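Local coordinates for alpha-hemoglobin stabilizing protein (Homo sapiens, PDB 1Z8U) that acts as a chaperone, binding free alpha-hemoglobin and protecting it from harmful aggregation and precipitation during normal erythroid cell development, at residues T39-W44 with N79-K84; K16-L21 with N75-P80. The protein carries 1 engineered substitution. One frame throughout, in Å; residues are numbered along the deposited sequence.

Contact 1: T39-W44 with N79-K84; sequences TVVEDW and NPFLAK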
ATOM      1  N   THR A  39      -0.717  11.156   4.730  1.00 50.73           N
ATOM      2  CA  THR A  39      -1.018   9.983   5.528  1.00 48.37           C
ATOM      3  C   THR A  39      -0.458   8.753   4.823  1.00 47.80           C
ATOM      4  O   THR A  39       0.281   7.974   5.426  1.00 48.27           O
ATOM      5  CB  THR A  39      -2.536   9.832   5.708  1.00 50.36           C
ATOM      6  OG1 THR A  39      -3.038  10.963   6.430  1.00 50.16           O
ATOM      7  CG2 THR A  39      -2.872   8.567   6.484  1.00 52.45           C
ATOM      8  N   VAL A  40      -0.790   8.587   3.543  1.00 46.69           N
ATOM      9  CA  VAL A  40      -0.291   7.445   2.776  1.00 45.98           C
ATOM     10  C   VAL A  40       1.217   7.327   2.906  1.00 48.28           C
ATOM     11  O   VAL A  40       1.728   6.298   3.340  1.00 45.28           O
ATOM     12  CB  VAL A  40      -0.628   7.562   1.270  1.00 45.96           C
ATOM     13  CG1 VAL A  40       0.258   6.637   0.474  1.00 45.16           C
ATOM     14  CG2 VAL A  40      -2.065   7.191   1.018  1.00 42.80           C
ATOM     15  N   VAL A  41       1.932   8.390   2.533  1.00 54.41           N
ATOM     16  CA  VAL A  41       3.397   8.385   2.603  1.00 55.35           C
ATOM     17  C   VAL A  41       3.918   8.089   4.003  1.00 56.16           C
ATOM     18  O   VAL A  41       4.848   7.299   4.159  1.00 56.97           O
ATOM     19  CB  VAL A  41       4.004   9.724   2.088  1.00 57.36           C
ATOM     20  CG1 VAL A  41       5.543   9.693   2.186  1.00 56.95           C
ATOM     21  CG2 VAL A  41       3.592   9.954   0.640  1.00 56.38           C
ATOM     22  N   GLU A  42       3.331   8.693   5.031  1.00 59.78           N
ATOM     23  CA  GLU A  42       3.810   8.409   6.374  1.00 65.06           C
ATOM     24  C   GLU A  42       3.598   6.940   6.704  1.00 64.36           C
ATOM     25  O   GLU A  42       4.407   6.355   7.427  1.00 64.03           O
ATOM     26  CB  GLU A  42       3.127   9.288   7.417  1.00 72.91           C
ATOM     27  CG  GLU A  42       4.125  10.050   8.305  1.00 85.82           C
ATOM     28  CD  GLU A  42       4.908   9.165   9.269  1.00 92.77           C
ATOM     29  OE1 GLU A  42       5.832   9.684   9.944  1.00 95.90           O
ATOM     30  OE2 GLU A  42       4.600   7.959   9.357  1.00 96.82           O
ATOM     31  N   ASP A  43       2.525   6.339   6.181  1.00 61.88           N
ATOM     32  CA  ASP A  43       2.283   4.915   6.421  1.00 59.37           C
ATOM     33  C   ASP A  43       3.392   4.124   5.737  1.00 58.22           C
ATOM     34  O   ASP A  43       3.920   3.153   6.289  1.00 55.30           O
ATOM     35  CB  ASP A  43       0.921   4.484   5.876  1.00 61.40           C
ATOM     36  CG  ASP A  43      -0.225   4.856   6.801  1.00 62.01           C
ATOM     37  OD1 ASP A  43      -1.390   4.664   6.408  1.00 64.21           O
ATOM     38  OD2 ASP A  43       0.029   5.331   7.925  1.00 64.02           O
ATOM     39  N   TRP A  44       3.760   4.556   4.537  1.00 58.24           N
ATOM     40  CA  TRP A  44       4.833   3.899   3.805  1.00 60.53           C
ATOM     41  C   TRP A  44       6.147   4.011   4.566  1.00 60.96           C
ATOM     42  O   TRP A  44       6.948   3.080   4.560  1.00 59.83           O
ATOM     43  CB  TRP A  44       5.001   4.514   2.421  1.00 60.70           C
ATOM     44  CG  TRP A  44       3.862   4.230   1.498  1.00 63.40           C
ATOM     45  CD1 TRP A  44       2.947   3.220   1.604  1.00 62.44           C
ATOM     46  CD2 TRP A  44       3.559   4.921   0.282  1.00 64.41           C
ATOM     47  NE1 TRP A  44       2.096   3.239   0.528  1.00 64.37           N
ATOM     48  CE2 TRP A  44       2.449   4.274  -0.299  1.00 64.47           C
ATOM     49  CE3 TRP A  44       4.122   6.025  -0.375  1.00 64.76           C
ATOM     50  CZ2 TRP A  44       1.887   4.697  -1.512  1.00 66.47           C
ATOM     51  CZ3 TRP A  44       3.566   6.443  -1.577  1.00 65.80           C
ATOM     52  CH2 TRP A  44       2.458   5.780  -2.134  1.00 65.21           C
ATOM     53  N   ASN A  79      10.097  14.287   0.740  1.00 84.36           N
ATOM     54  CA  ASN A  79       9.867  15.723   0.623  1.00 84.59           C
ATOM     55  C   ASN A  79       9.749  16.197  -0.821  1.00 82.41           C
ATOM     56  O   ASN A  79       8.829  16.945  -1.160  1.00 82.34           O
ATOM     57  CB  ASN A  79      10.975  16.494   1.339  1.00 89.08           C
ATOM     58  CG  ASN A  79      10.944  16.291   2.837  1.00 92.77           C
ATOM     59  OD1 ASN A  79       9.911  16.493   3.482  1.00 95.81           O
ATOM     60  ND2 ASN A  79      12.077  15.895   3.405  1.00 94.58           N
ATOM     61  N   PRO A  80      10.689  15.792  -1.690  1.00 80.05           N
ATOM     62  CA  PRO A  80      10.601  16.222  -3.090  1.00 78.14           C
ATOM     63  C   PRO A  80       9.320  15.655  -3.704  1.00 75.34           C
ATOM     64  O   PRO A  80       8.660  16.307  -4.513  1.00 74.58           O
ATOM     65  CB  PRO A  80      11.856  15.615  -3.713  1.00 77.64           C
ATOM     66  CG  PRO A  80      12.824  15.608  -2.572  1.00 77.00           C
ATOM     67  CD  PRO A  80      11.971  15.114  -1.432  1.00 77.99           C
ATOM     68  N   PHE A  81       8.988  14.433  -3.291  1.00 74.10           N
ATOM     69  CA  PHE A  81       7.799  13.718  -3.752  1.00 71.33           C
ATOM     70  C   PHE A  81       6.547  14.497  -3.384  1.00 69.29           C
ATOM     71  O   PHE A  81       5.707  14.781  -4.236  1.00 68.41           O
ATOM     72  CB  PHE A  81       7.741  12.332  -3.105  1.00 71.03           C
ATOM     73  CG  PHE A  81       6.543  11.514  -3.508  1.00 72.17           C
ATOM     74  CD1 PHE A  81       6.542  10.787  -4.697  1.00 71.02           C
ATOM     75  CD2 PHE A  81       5.416  11.458  -2.690  1.00 70.92           C
ATOM     76  CE1 PHE A  81       5.439  10.012  -5.061  1.00 72.06           C
ATOM     77  CE2 PHE A  81       4.308  10.688  -3.043  1.00 71.32           C
ATOM     78  CZ  PHE A  81       4.319   9.963  -4.229  1.00 71.27           C
ATOM     79  N   LEU A  82       6.427  14.838  -2.107  1.00 68.72           N
ATOM     80  CA  LEU A  82       5.274  15.588  -1.634  1.00 73.68           C
ATOM     81  C   LEU A  82       5.149  16.924  -2.355  1.00 75.45           C
ATOM     82  O   LEU A  82       4.048  17.359  -2.686  1.00 73.92           O
ATOM     83  CB  LEU A  82       5.382  15.831  -0.127  1.00 74.42           C
ATOM     84  CG  LEU A  82       5.284  14.609   0.790  1.00 75.76           C
ATOM     85  CD1 LEU A  82       5.518  15.052   2.230  1.00 73.95           C
ATOM     86  CD2 LEU A  82       3.915  13.946   0.642  1.00 72.11           C
ATOM     87  N   ALA A  83       6.287  17.571  -2.594  1.00 79.59           N
ATOM     88  CA  ALA A  83       6.308  18.865  -3.268  1.00 81.18           C
ATOM     89  C   ALA A  83       5.812  18.753  -4.704  1.00 81.60           C
ATOM     90  O   ALA A  83       4.962  19.534  -5.140  1.00 80.20           O
ATOM     91  CB  ALA A  83       7.715  19.438  -3.248  1.00 83.59           C
ATOM     92  N   LYS A  84       6.350  17.787  -5.442  1.00 80.75           N
ATOM     93  CA  LYS A  84       5.933  17.603  -6.820  1.00 81.52           C
ATOM     94  C   LYS A  84       4.436  17.311  -6.843  1.00 80.68           C
ATOM     95  O   LYS A  84       3.698  17.892  -7.637  1.00 83.29           O
ATOM     96  CB  LYS A  84       6.702  16.457  -7.475  1.00 82.92           C
ATOM     97  CG  LYS A  84       6.469  16.370  -8.977  1.00 86.66           C
ATOM     98  CD  LYS A  84       7.125  15.144  -9.598  1.00 86.84           C
ATOM     99  CE  LYS A  84       6.793  15.043 -11.083  1.00 84.93           C
ATOM    100  NZ  LYS A  84       7.284  13.774 -11.685  1.00 85.25           N
TER
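V41 meets F81 and L82 through a single methyl group: CG2 stands 3.8 Å from CE2 of F81 and 4.0 Å from CD2 of L82, bridging two consecutive side chains of the facing helix. The methyl approaches the phenyl ring at a slant, nearest to the CE2 corner, and the two side chains run past one another in opposite senses. With CG1 anti to the backbone N (chi1 179°), the valine keeps CG2 on the side of its own nitrogen, where it reaches both partners. The CB of L82 leaves its helix to one side, and the CD2 branch then bends back toward V41, while the CB bond of F81 points toward helix 34-52. One turn further along that helix, the six-membered part of W44 offers its edge to F81, with CZ3 4.5 Å from CZ, a looser touch that lies near the indole plane. On one face of the indole, the preceding turn supplies V40, whose CG1 sits 3.2 Å above the ring plane, offset toward the rim. These residues form part of the interface between two antiparallel members of a three-helix bundle. The local axes run at 162° and come within 11.6 Å of each other, a spacing that side chains alone bridge, without any hydrogen bond between the segments. Behind this first layer, helix 5-23 closes the core: L22 touches F81 and L21 touches W44, while Q25 of the following loop reaches both rings. Another flank of helix 34-52 meets the other protein of the assembly, through T39, V40, D43 and W44. There the W44 ring meets polar, ring-bearing side chains of that other chain at steep angles, and D43 OD1 is hydrogen-bonded to one of its polar side chains.

Contact 2: K16-L21 with N75-P80; sequences KEFSVL and NTLANP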
ATOM      1  N   LYS A  16      16.665   2.932  -1.502  1.00 81.31           N
ATOM      2  CA  LYS A  16      16.633   2.657  -2.925  1.00 85.30           C
ATOM      3  C   LYS A  16      15.247   2.089  -3.182  1.00 83.28           C
ATOM      4  O   LYS A  16      14.532   2.523  -4.093  1.00 80.72           O
ATOM      5  CB  LYS A  16      17.708   1.634  -3.308  1.00 93.11           C
ATOM      6  CG  LYS A  16      17.942   1.540  -4.813  1.00103.70           C
ATOM      7  CD  LYS A  16      19.069   0.584  -5.168  1.00112.12           C
ATOM      8  CE  LYS A  16      19.367   0.631  -6.663  1.00117.96           C
ATOM      9  NZ  LYS A  16      18.166   0.309  -7.491  1.00121.68           N
ATOM     10  N   GLU A  17      14.876   1.122  -2.349  1.00 80.93           N
ATOM     11  CA  GLU A  17      13.571   0.479  -2.435  1.00 81.10           C
ATOM     12  C   GLU A  17      12.477   1.538  -2.298  1.00 76.80           C
ATOM     13  O   GLU A  17      11.449   1.472  -2.965  1.00 76.14           O
ATOM     14  CB  GLU A  17      13.442  -0.575  -1.324  1.00 86.18           C
ATOM     15  CG  GLU A  17      14.502  -1.689  -1.410  1.00 96.73           C
ATOM     16  CD  GLU A  17      14.613  -2.537  -0.144  1.00100.50           C
ATOM     17  OE1 GLU A  17      15.431  -3.485  -0.129  1.00103.31           O
ATOM     18  OE2 GLU A  17      13.891  -2.254   0.833  1.00103.99           O
ATOM     19  N   PHE A  18      12.715   2.526  -1.443  1.00 72.88           N
ATOM     20  CA  PHE A  18      11.752   3.593  -1.222  1.00 69.18           C
ATOM     21  C   PHE A  18      11.604   4.488  -2.450  1.00 70.00           C
ATOM     22  O   PHE A  18      10.533   5.055  -2.699  1.00 69.56           O
ATOM     23  CB  PHE A  18      12.170   4.444  -0.022  1.00 65.48           C
ATOM     24  CG  PHE A  18      11.117   5.415   0.422  1.00 61.48           C
ATOM     25  CD1 PHE A  18       9.926   4.955   0.983  1.00 61.39           C
ATOM     26  CD2 PHE A  18      11.299   6.779   0.263  1.00 58.81           C
ATOM     27  CE1 PHE A  18       8.937   5.840   1.376  1.00 60.48           C
ATOM     28  CE2 PHE A  18      10.319   7.679   0.653  1.00 59.63           C
ATOM     29  CZ  PHE A  18       9.133   7.208   1.211  1.00 63.20           C
ATOM     30  N   SER A  19      12.678   4.616  -3.222  1.00 70.99           N
ATOM     31  CA  SER A  19      12.646   5.453  -4.413  1.00 70.95           C
ATOM     32  C   SER A  19      11.902   4.792  -5.556  1.00 69.15           C
ATOM     33  O   SER A  19      11.153   5.451  -6.272  1.00 67.26           O
ATOM     34  CB  SER A  19      14.061   5.814  -4.852  1.00 72.26           C
ATOM     35  OG  SER A  19      14.617   6.768  -3.969  1.00 75.72           O
ATOM     36  N   VAL A  20      12.109   3.494  -5.743  1.00 68.93           N
ATOM     37  CA  VAL A  20      11.395   2.815  -6.812  1.00 70.20           C
ATOM     38  C   VAL A  20       9.908   2.886  -6.462  1.00 70.34           C
ATOM     39  O   VAL A  20       9.057   3.004  -7.348  1.00 70.23           O
ATOM     40  CB  VAL A  20      11.844   1.342  -6.978  1.00 69.56           C
ATOM     41  CG1 VAL A  20      11.831   0.621  -5.656  1.00 71.15           C
ATOM     42  CG2 VAL A  20      10.924   0.648  -7.945  1.00 72.25           C
ATOM     43  N   LEU A  21       9.604   2.845  -5.164  1.00 67.22           N
ATOM     44  CA  LEU A  21       8.221   2.935  -4.708  1.00 65.25           C
ATOM     45  C   LEU A  21       7.715   4.318  -5.099  1.00 66.15           C
ATOM     46  O   LEU A  21       6.703   4.454  -5.791  1.00 67.64           O
ATOM     47  CB  LEU A  21       8.133   2.786  -3.182  1.00 59.17           C
ATOM     48  CG  LEU A  21       6.838   2.283  -2.520  1.00 54.23           C
ATOM     49  CD1 LEU A  21       6.560   3.107  -1.264  1.00 49.68           C
ATOM     50  CD2 LEU A  21       5.659   2.362  -3.472  1.00 52.44           C
ATOM     51  N   ASN A  75      12.593  10.760   4.686  1.00 75.93           N
ATOM     52  CA  ASN A  75      11.947  12.062   4.591  1.00 79.26           C
ATOM     53  C   ASN A  75      12.573  12.894   3.483  1.00 81.01           C
ATOM     54  O   ASN A  75      11.878  13.594   2.753  1.00 80.46           O
ATOM     55  CB  ASN A  75      12.082  12.810   5.915  1.00 79.49           C
ATOM     56  CG  ASN A  75      11.454  12.066   7.072  1.00 80.75           C
ATOM     57  OD1 ASN A  75      11.527  12.503   8.220  1.00 81.76           O
ATOM     58  ND2 ASN A  75      10.832  10.933   6.779  1.00 82.72           N
ATOM     59  N   THR A  76      13.892  12.809   3.359  1.00 85.68           N
ATOM     60  CA  THR A  76      14.618  13.563   2.344  1.00 91.60           C
ATOM     61  C   THR A  76      14.171  13.192   0.927  1.00 91.38           C
ATOM     62  O   THR A  76      14.250  14.015   0.010  1.00 92.81           O
ATOM     63  CB  THR A  76      16.141  13.345   2.478  1.00 93.08           C
ATOM     64  OG1 THR A  76      16.541  13.624   3.827  1.00 95.09           O
ATOM     65  CG2 THR A  76      16.901  14.274   1.537  1.00 95.20           C
ATOM     66  N   LEU A  77      13.710  11.958   0.747  1.00 89.11           N
ATOM     67  CA  LEU A  77      13.232  11.516  -0.557  1.00 86.72           C
ATOM     68  C   LEU A  77      11.756  11.867  -0.685  1.00 85.27           C
ATOM     69  O   LEU A  77      11.301  12.323  -1.733  1.00 85.64           O
ATOM     70  CB  LEU A  77      13.408  10.003  -0.716  1.00 87.07           C
ATOM     71  CG  LEU A  77      14.799   9.457  -1.049  1.00 86.72           C
ATOM     72  CD1 LEU A  77      15.795   9.877   0.017  1.00 90.52           C
ATOM     73  CD2 LEU A  77      14.737   7.944  -1.150  1.00 85.73           C
ATOM     74  N   ALA A  78      11.021  11.661   0.403  1.00 83.91           N
ATOM     75  CA  ALA A  78       9.589  11.931   0.448  1.00 82.93           C
ATOM     76  C   ALA A  78       9.241  13.400   0.242  1.00 82.83           C
ATOM     77  O   ALA A  78       8.212  13.719  -0.353  1.00 80.72           O
ATOM     78  CB  ALA A  78       9.018  11.445   1.776  1.00 81.18           C
ATOM     79  N   ASN A  79      10.097  14.287   0.740  1.00 84.36           N
ATOM     80  CA  ASN A  79       9.867  15.723   0.623  1.00 84.59           C
ATOM     81  C   ASN A  79       9.749  16.197  -0.821  1.00 82.41           C
ATOM     82  O   ASN A  79       8.829  16.945  -1.160  1.00 82.34           O
ATOM     83  CB  ASN A  79      10.975  16.494   1.339  1.00 89.08           C
ATOM     84  CG  ASN A  79      10.944  16.291   2.837  1.00 92.77           C
ATOM     85  OD1 ASN A  79       9.911  16.493   3.482  1.00 95.81           O
ATOM     86  ND2 ASN A  79      12.077  15.895   3.405  1.00 94.58           N
ATOM     87  N   PRO A  80      10.689  15.792  -1.690  1.00 80.05           N
ATOM     88  CA  PRO A  80      10.601  16.222  -3.090  1.00 78.14           C
ATOM     89  C   PRO A  80       9.320  15.655  -3.704  1.00 75.34           C
ATOM     90  O   PRO A  80       8.660  16.307  -4.513  1.00 74.58           O
ATOM     91  CB  PRO A  80      11.856  15.615  -3.713  1.00 77.64           C
ATOM     92  CG  PRO A  80      12.824  15.608  -2.572  1.00 77.00           C
ATOM     93  CD  PRO A  80      11.971  15.114  -1.432  1.00 77.99           C
TER
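In the three-helix bundle, the first and third helices run side by side in the same direction, and F18, S19, L77 and A78 fill the join between them; the local axes are inclined by 15° and pass 10.3 Å apart. The F18 ring enters edge first. CD2 lies 3.9 Å from CD2 of L77, CB of L77 sits in the ring plane at the same rim, and CE2 is 4.1 Å from CB of A78. Placing CG anti to the backbone N (chi1 -170°) sends the phenyl across to the third helix. L77 is wedged between this ring edge and S19, whose OG lies 3.1 Å from L77 CD2, a tight fit for a hydroxyl against a methyl. That hydroxyl is tied to its own helix by a hydrogen bond with O of L15, one turn back. With F18 cut back to an alanine, L77 and A78 would probably face a gap and Y48 would lose its edge-to-face partner. Helix 34-52 packs against both members of the pair: its Y48 meets the F18 ring edge-to-face, and its M45 touches F18, N75 and A78.

In the fold
Contacts 1 and 2 lie with their centres 8 Å apart within one three-helix bundle, contact 1 buried and contact 2 partly so. Helix 60-86 is common to both and contributes overlapping segments that share N79 and P80; it pairs with helix 5-23 in contact 2 and with helix 34-52 in contact 1. In chain order the first two helices therefore both close onto the last. The contacts also touch directly: V41 CG1 packs on A78 CB at 3.9 Å, and W44 CD2 on L21 CD1 at 3.8 Å. All three helices thus meet in a shared packing region, behind the surface that helices 5-23 and 34-52 turn to the partner protein, consistent with hemoglobin binding.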